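Local coordinates for nuclease (Salmonella phage SETP3, PDB 4QBN), which is a small VRR-NUC domain protein that probably binds nucleic acid and cuts its ester bonds with the help of magnesium, at residues Q8-E13 with K83-L88; R68-K71 with N75-V78. All coordinates share one frame; numbering follows the deposited sequence.

Contact 1: residues Q8-E13 with K83-L88. With SO4 (sulfate ion), chain D.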
loop_
_atom_site.group_PDB
_atom_site.type_symbol
_atom_site.label_atom_id
_atom_site.label_comp_id
_atom_site.label_asym_id
_atom_site.label_seq_id
_atom_site.Cartn_x
_atom_site.Cartn_y
_atom_site.Cartn_z
ATOM N N GLN A 8 -16.169 -6.491 -5.090
ATOM C CA GLN A 8 -14.856 -5.923 -5.365
ATOM C C GLN A 8 -14.848 -5.104 -6.670
ATOM O O GLN A 8 -14.214 -4.032 -6.765
ATOM C CB GLN A 8 -13.824 -7.045 -5.441
ATOM C CG GLN A 8 -12.441 -6.543 -5.600
ATOM C CD GLN A 8 -11.459 -7.684 -5.412
ATOM O OE1 GLN A 8 -10.674 -8.005 -6.319
ATOM N NE2 GLN A 8 -11.527 -8.337 -4.241
ATOM N N LYS A 9 -15.524 -5.615 -7.687
ATOM C CA LYS A 9 -15.579 -4.889 -8.941
ATOM C C LYS A 9 -16.329 -3.567 -8.798
ATOM O O LYS A 9 -15.973 -2.564 -9.419
ATOM C CB LYS A 9 -16.234 -5.736 -9.998
ATOM C CG LYS A 9 -16.450 -5.052 -11.340
ATOM C CD LYS A 9 -16.979 -6.100 -12.349
ATOM C CE LYS A 9 -18.116 -5.587 -13.240
ATOM N NZ LYS A 9 -17.667 -4.638 -14.306
ATOM N N TYR A 10 -17.394 -3.565 -8.015
ATOM C CA TYR A 10 -18.167 -2.327 -7.830
ATOM C C TYR A 10 -17.348 -1.305 -7.100
ATOM O O TYR A 10 -17.339 -0.094 -7.429
ATOM C CB TYR A 10 -19.418 -2.641 -7.021
ATOM C CG TYR A 10 -20.271 -1.461 -6.714
ATOM C CD1 TYR A 10 -21.050 -0.874 -7.691
ATOM C CD2 TYR A 10 -20.328 -0.957 -5.424
ATOM C CE1 TYR A 10 -21.879 0.185 -7.400
ATOM C CE2 TYR A 10 -21.163 0.125 -5.112
ATOM C CZ TYR A 10 -21.912 0.681 -6.099
ATOM O OH TYR A 10 -22.733 1.750 -5.778
ATOM N N ALA A 11 -16.644 -1.783 -6.080
ATOM C CA ALA A 11 -15.809 -0.894 -5.315
ATOM C C ALA A 11 -14.742 -0.296 -6.257
ATOM O O ALA A 11 -14.435 0.922 -6.242
ATOM C CB ALA A 11 -15.138 -1.642 -4.117
ATOM N N LYS A 12 -14.133 -1.150 -7.051
ATOM C CA LYS A 12 -13.091 -0.659 -7.947
ATOM C C LYS A 12 -13.646 0.420 -8.841
ATOM O O LYS A 12 -13.028 1.461 -9.022
ATOM C CB LYS A 12 -12.521 -1.822 -8.795
ATOM C CG LYS A 12 -11.553 -1.376 -9.885
ATOM C CD LYS A 12 -10.849 -2.622 -10.481
ATOM C CE LYS A 12 -9.784 -2.260 -11.472
ATOM N NZ LYS A 12 -10.421 -1.662 -12.656
ATOM N N GLU A 13 -14.827 0.184 -9.416
ATOM C CA GLU A 13 -15.455 1.182 -10.299
ATOM C C GLU A 13 -15.821 2.512 -9.641
ATOM O O GLU A 13 -15.621 3.596 -10.215
ATOM C CB GLU A 13 -16.698 0.556 -10.957
ATOM C CG GLU A 13 -16.323 -0.588 -11.936
ATOM C CD GLU A 13 -17.522 -1.354 -12.483
ATOM O OE1 GLU A 13 -18.590 -1.405 -11.800
ATOM O OE2 GLU A 13 -17.377 -1.939 -13.590
ATOM N N LYS A 83 -24.006 -1.757 -0.553
ATOM C CA LYS A 83 -24.425 -0.676 0.328
ATOM C C LYS A 83 -23.251 -0.215 1.199
ATOM O O LYS A 83 -23.071 1.002 1.448
ATOM C CB LYS A 83 -25.617 -1.145 1.176
ATOM C CG LYS A 83 -26.324 -0.050 1.939
ATOM C CD LYS A 83 -27.731 -0.509 2.265
ATOM C CE LYS A 83 -28.556 0.602 2.940
ATOM N NZ LYS A 83 -28.171 0.849 4.384
ATOM N N GLN A 84 -22.434 -1.155 1.663
ATOM C CA GLN A 84 -21.303 -0.774 2.488
ATOM C C GLN A 84 -20.286 0.014 1.710
ATOM O O GLN A 84 -19.601 0.851 2.272
ATOM C CB GLN A 84 -20.643 -1.984 3.170
ATOM C CG GLN A 84 -21.542 -2.474 4.342
ATOM C CD GLN A 84 -20.962 -3.644 5.097
ATOM O OE1 GLN A 84 -20.125 -4.362 4.587
ATOM N NE2 GLN A 84 -21.459 -3.877 6.310
ATOM N N VAL A 85 -20.122 -0.287 0.418
ATOM C CA VAL A 85 -19.203 0.511 -0.388
ATOM C C VAL A 85 -19.715 1.950 -0.471
ATOM O O VAL A 85 -18.970 2.947 -0.312
ATOM C CB VAL A 85 -19.074 -0.084 -1.825
ATOM C CG1 VAL A 85 -18.308 0.859 -2.768
ATOM C CG2 VAL A 85 -18.364 -1.441 -1.762
ATOM N N ASP A 86 -20.996 2.067 -0.748
ATOM C CA ASP A 86 -21.632 3.395 -0.849
ATOM C C ASP A 86 -21.521 4.198 0.467
ATOM O O ASP A 86 -21.186 5.398 0.430
ATOM C CB ASP A 86 -23.100 3.250 -1.241
ATOM C CG ASP A 86 -23.285 2.685 -2.660
ATOM O OD1 ASP A 86 -22.411 2.912 -3.549
ATOM O OD2 ASP A 86 -24.316 2.012 -2.884
ATOM N N LYS A 87 -21.737 3.537 1.613
ATOM C CA LYS A 87 -21.632 4.220 2.928
ATOM C C LYS A 87 -20.236 4.606 3.253
ATOM O O LYS A 87 -20.009 5.614 3.891
ATOM C CB LYS A 87 -22.150 3.372 4.066
ATOM C CG LYS A 87 -23.593 3.274 4.078
ATOM C CD LYS A 87 -23.985 2.380 5.228
ATOM C CE LYS A 87 -25.467 2.193 5.250
ATOM N NZ LYS A 87 -25.905 1.363 6.407
ATOM N N LEU A 88 -19.277 3.766 2.874
ATOM C CA LEU A 88 -17.872 4.111 3.113
ATOM C C LEU A 88 -17.517 5.418 2.383
ATOM O O LEU A 88 -16.889 6.347 2.936
ATOM C CB LEU A 88 -16.969 2.952 2.660
ATOM C CG LEU A 88 -15.486 3.260 2.574
ATOM C CD1 LEU A 88 -14.965 3.590 3.995
ATOM C CD2 LEU A 88 -14.760 2.028 1.916
HETATM S S SO4 D . -26.325 -5.210 -1.184
HETATM O O1 SO4 D . -26.926 -6.056 -0.144
HETATM O O2 SO4 D . -25.142 -5.938 -1.759
HETATM O O3 SO4 D . -27.283 -4.843 -2.228
HETATM O O4 SO4 D . -25.991 -3.923 -0.584
#
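Tyr10 OH donates a hydrogen bond of only 2.5 Å to Asp86 OD1, notably short for a phenol and a carboxylate. The carboxylate oxygen lies at the edge of the tyrosine ring, in its plane, and accepts the bond on its syn lone pair, the side of its own second oxygen. Ring and carboxylate planes stand 77° apart, and Asp86 OD2 stays 3.3 Å from the same Tyr10 OH. Asp86 OD1 also forms a salt bridge with Arg14, one turn further along the helix of Tyr10; that positive charge would help to keep the aspartate ionised and its acceptor strong. Tyrosine suits the place because its rigid side chain reaches from one helix to the next and ends in a donor.

Beside this hydrogen bond the contact is apolar. Val85 points at the other helix with CG1 anti to its backbone N (chi1 170°), and this methyl reaches Tyr10 CE2 at 3.8 Å, obliquely to the ring. Its second methyl, CG2, turns to Ala11, where it meets CB at 4.0 Å. The small alanine fits where the backbones come nearest, Ala11 and Val85 having CA atoms 6.1 Å apart. Where the helix of Val85 begins, a sulfate, probably from the crystallisation liquor, accepts a hydrogen bond from Lys83 N to its O4 (2.9 Å) and another from the backbone N of Phe82, a residue whose ring stacks with that of Tyr10.

The two helical segments run nearly parallel, crossing at -26° with their axes 10.0 Å apart. Helix 3-17 thus packs beside helix 82-92, whose Val85 and Leu88 rest on strand 75-79, while Gln8 and Lys12 of the first helix touch strand 21-27 at the other border of the sheet.

Contact 2: residues R68-K71 with N75-V78. With SO4 (sulfate ion), chain E.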
loop_
_atom_site.group_PDB
_atom_site.type_symbol
_atom_site.label_atom_id
_atom_site.label_comp_id
_atom_site.label_asym_id
_atom_site.label_seq_id
_atom_site.Cartn_x
_atom_site.Cartn_y
_atom_site.Cartn_z
ATOM N N ARG A 68 -2.540 -3.604 13.190
ATOM C CA ARG A 68 -1.167 -3.077 13.080
ATOM C C ARG A 68 -1.147 -1.819 12.222
ATOM O O ARG A 68 -0.388 -0.843 12.503
ATOM C CB ARG A 68 -0.214 -4.113 12.429
ATOM C CG ARG A 68 -0.019 -5.391 13.230
ATOM C CD ARG A 68 1.093 -6.262 12.552
ATOM N NE ARG A 68 1.282 -7.538 13.252
ATOM C CZ ARG A 68 0.803 -8.712 12.820
ATOM N NH1 ARG A 68 0.123 -8.812 11.656
ATOM N NH2 ARG A 68 1.016 -9.784 13.544
ATOM N N PHE A 69 -1.941 -1.836 11.158
ATOM C CA PHE A 69 -2.052 -0.675 10.276
ATOM C C PHE A 69 -2.746 0.478 11.020
ATOM O O PHE A 69 -2.275 1.639 10.977
ATOM C CB PHE A 69 -2.896 -1.004 9.028
ATOM C CG PHE A 69 -2.102 -1.611 7.867
ATOM C CD1 PHE A 69 -1.203 -2.657 8.072
ATOM C CD2 PHE A 69 -2.344 -1.169 6.560
ATOM C CE1 PHE A 69 -0.518 -3.223 6.963
ATOM C CE2 PHE A 69 -1.669 -1.723 5.492
ATOM C CZ PHE A 69 -0.753 -2.761 5.699
ATOM N N ARG A 70 -3.870 0.193 11.641
ATOM C CA ARG A 70 -4.670 1.293 12.217
ATOM C C ARG A 70 -3.995 1.922 13.447
ATOM O O ARG A 70 -4.169 3.133 13.701
ATOM C CB ARG A 70 -6.069 0.830 12.562
ATOM C CG ARG A 70 -6.953 0.451 11.380
ATOM C CD ARG A 70 -8.342 0.429 11.910
ATOM N NE ARG A 70 -9.241 -0.201 10.932
ATOM C CZ ARG A 70 -9.682 -1.442 11.006
ATOM N NH1 ARG A 70 -9.380 -2.218 12.072
ATOM N NH2 ARG A 70 -10.459 -1.898 10.022
ATOM N N LYS A 71 -3.248 1.119 14.221
ATOM C CA LYS A 71 -2.460 1.646 15.379
ATOM C C LYS A 71 -1.523 2.771 14.964
ATOM O O LYS A 71 -1.294 3.724 15.727
ATOM C CB LYS A 71 -1.600 0.537 15.997
ATOM C CG LYS A 71 -2.377 -0.503 16.741
ATOM C CD LYS A 71 -1.489 -1.721 17.121
ATOM C CE LYS A 71 -2.191 -2.638 18.115
ATOM N NZ LYS A 71 -1.279 -3.722 18.582
ATOM N N ASN A 75 -5.662 4.063 7.065
ATOM C CA ASN A 75 -7.108 3.891 6.818
ATOM C C ASN A 75 -7.351 2.493 6.316
ATOM O O ASN A 75 -6.890 2.153 5.243
ATOM C CB ASN A 75 -7.556 4.864 5.696
ATOM C CG ASN A 75 -7.401 6.323 6.099
ATOM O OD1 ASN A 75 -7.858 6.675 7.169
ATOM N ND2 ASN A 75 -6.731 7.167 5.266
ATOM N N VAL A 76 -8.069 1.655 7.080
ATOM C CA VAL A 76 -8.301 0.289 6.621
ATOM C C VAL A 76 -9.777 0.031 6.814
ATOM O O VAL A 76 -10.301 0.221 7.920
ATOM C CB VAL A 76 -7.534 -0.708 7.497
ATOM C CG1 VAL A 76 -7.851 -2.095 7.036
ATOM C CG2 VAL A 76 -6.009 -0.399 7.447
ATOM N N PHE A 77 -10.444 -0.409 5.773
ATOM C CA PHE A 77 -11.921 -0.539 5.826
ATOM C C PHE A 77 -12.300 -1.887 5.348
ATOM O O PHE A 77 -11.610 -2.440 4.543
ATOM C CB PHE A 77 -12.566 0.485 4.892
ATOM C CG PHE A 77 -12.219 1.886 5.273
ATOM C CD1 PHE A 77 -12.674 2.428 6.474
ATOM C CD2 PHE A 77 -11.395 2.651 4.454
ATOM C CE1 PHE A 77 -12.332 3.725 6.863
ATOM C CE2 PHE A 77 -11.087 3.959 4.824
ATOM C CZ PHE A 77 -11.553 4.484 6.024
ATOM N N VAL A 78 -13.415 -2.430 5.861
ATOM C CA VAL A 78 -13.892 -3.746 5.396
ATOM C C VAL A 78 -15.289 -3.558 4.827
ATOM O O VAL A 78 -16.118 -2.885 5.454
ATOM C CB VAL A 78 -14.009 -4.734 6.571
ATOM C CG1 VAL A 78 -14.495 -6.096 6.028
ATOM C CG2 VAL A 78 -12.632 -4.861 7.289
HETATM S S SO4 E . 2.444 -3.912 16.436
HETATM O O1 SO4 E . 2.055 -5.193 17.034
HETATM O O2 SO4 E . 2.649 -4.042 14.989
HETATM O O3 SO4 E . 1.411 -2.923 16.747
HETATM O O4 SO4 E . 3.712 -3.468 17.002
HETATM O O HOH W 1 -9.036 2.802 9.527
#
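Arg70 reaches from its helix to the backbone of Val76, and its side chain meets the strand at several points from root to tip. At CB the chain turns so that CG stands anti to the carbonyl carbon (chi1 -67°), and Arg70 CG makes the first contact, 4.1 Å from Val76 CB. From CG to NE the chain is extended, which brings the guanidinium to the carbonyl: NE (3.2 Å) and NH2 (3.0 Å) of Arg70 each donate a hydrogen bond to Val76 O, gripping it side-on from the same face of its plane. The oxygen lies in the guanidinium plane, while NH2 stands well above the carbonyl plane. NE also has a weak bond to a water that accepts from Val76 N, and NH1 pairs with Glu67. Arginine suits this place, being long enough to cross and rich in N-H groups.

The contact closes the second half of a beta-alpha-beta unit, strand 44-50, helix 60-71 and strand 75-79, across the short three-residue link from helix to strand. Val76 CG2 packs against Phe69 CB at 3.5 Å, the beta-branched valine turning CG1 to the arginine side. The Phe69 ring meets Phe47 edge-to-face, and Phe69 also packs on Leu21 of the second subunit.

Overall arrangement
The centres of contacts 1 and 2 lie about 17 Å apart, on opposite sides of the chain's centre. Along the chain, segment 8-13 comes first, then 68-71 and 75-78, and finally 83-88, so contact 2 falls wholly between the two halves of contact 1. Strand 75-79, at one border of the mixed four-stranded sheet, links them: it forms half of contact 2 and leads directly into helix 82-92 of contact 1. The contacts meet where Leu88 CD1 packs against Phe77 CG at 3.5 Å. Contact 1 brings the two terminal helices together, whereas contact 2 fixes helix 60-71 to the border strand, close to the second subunit.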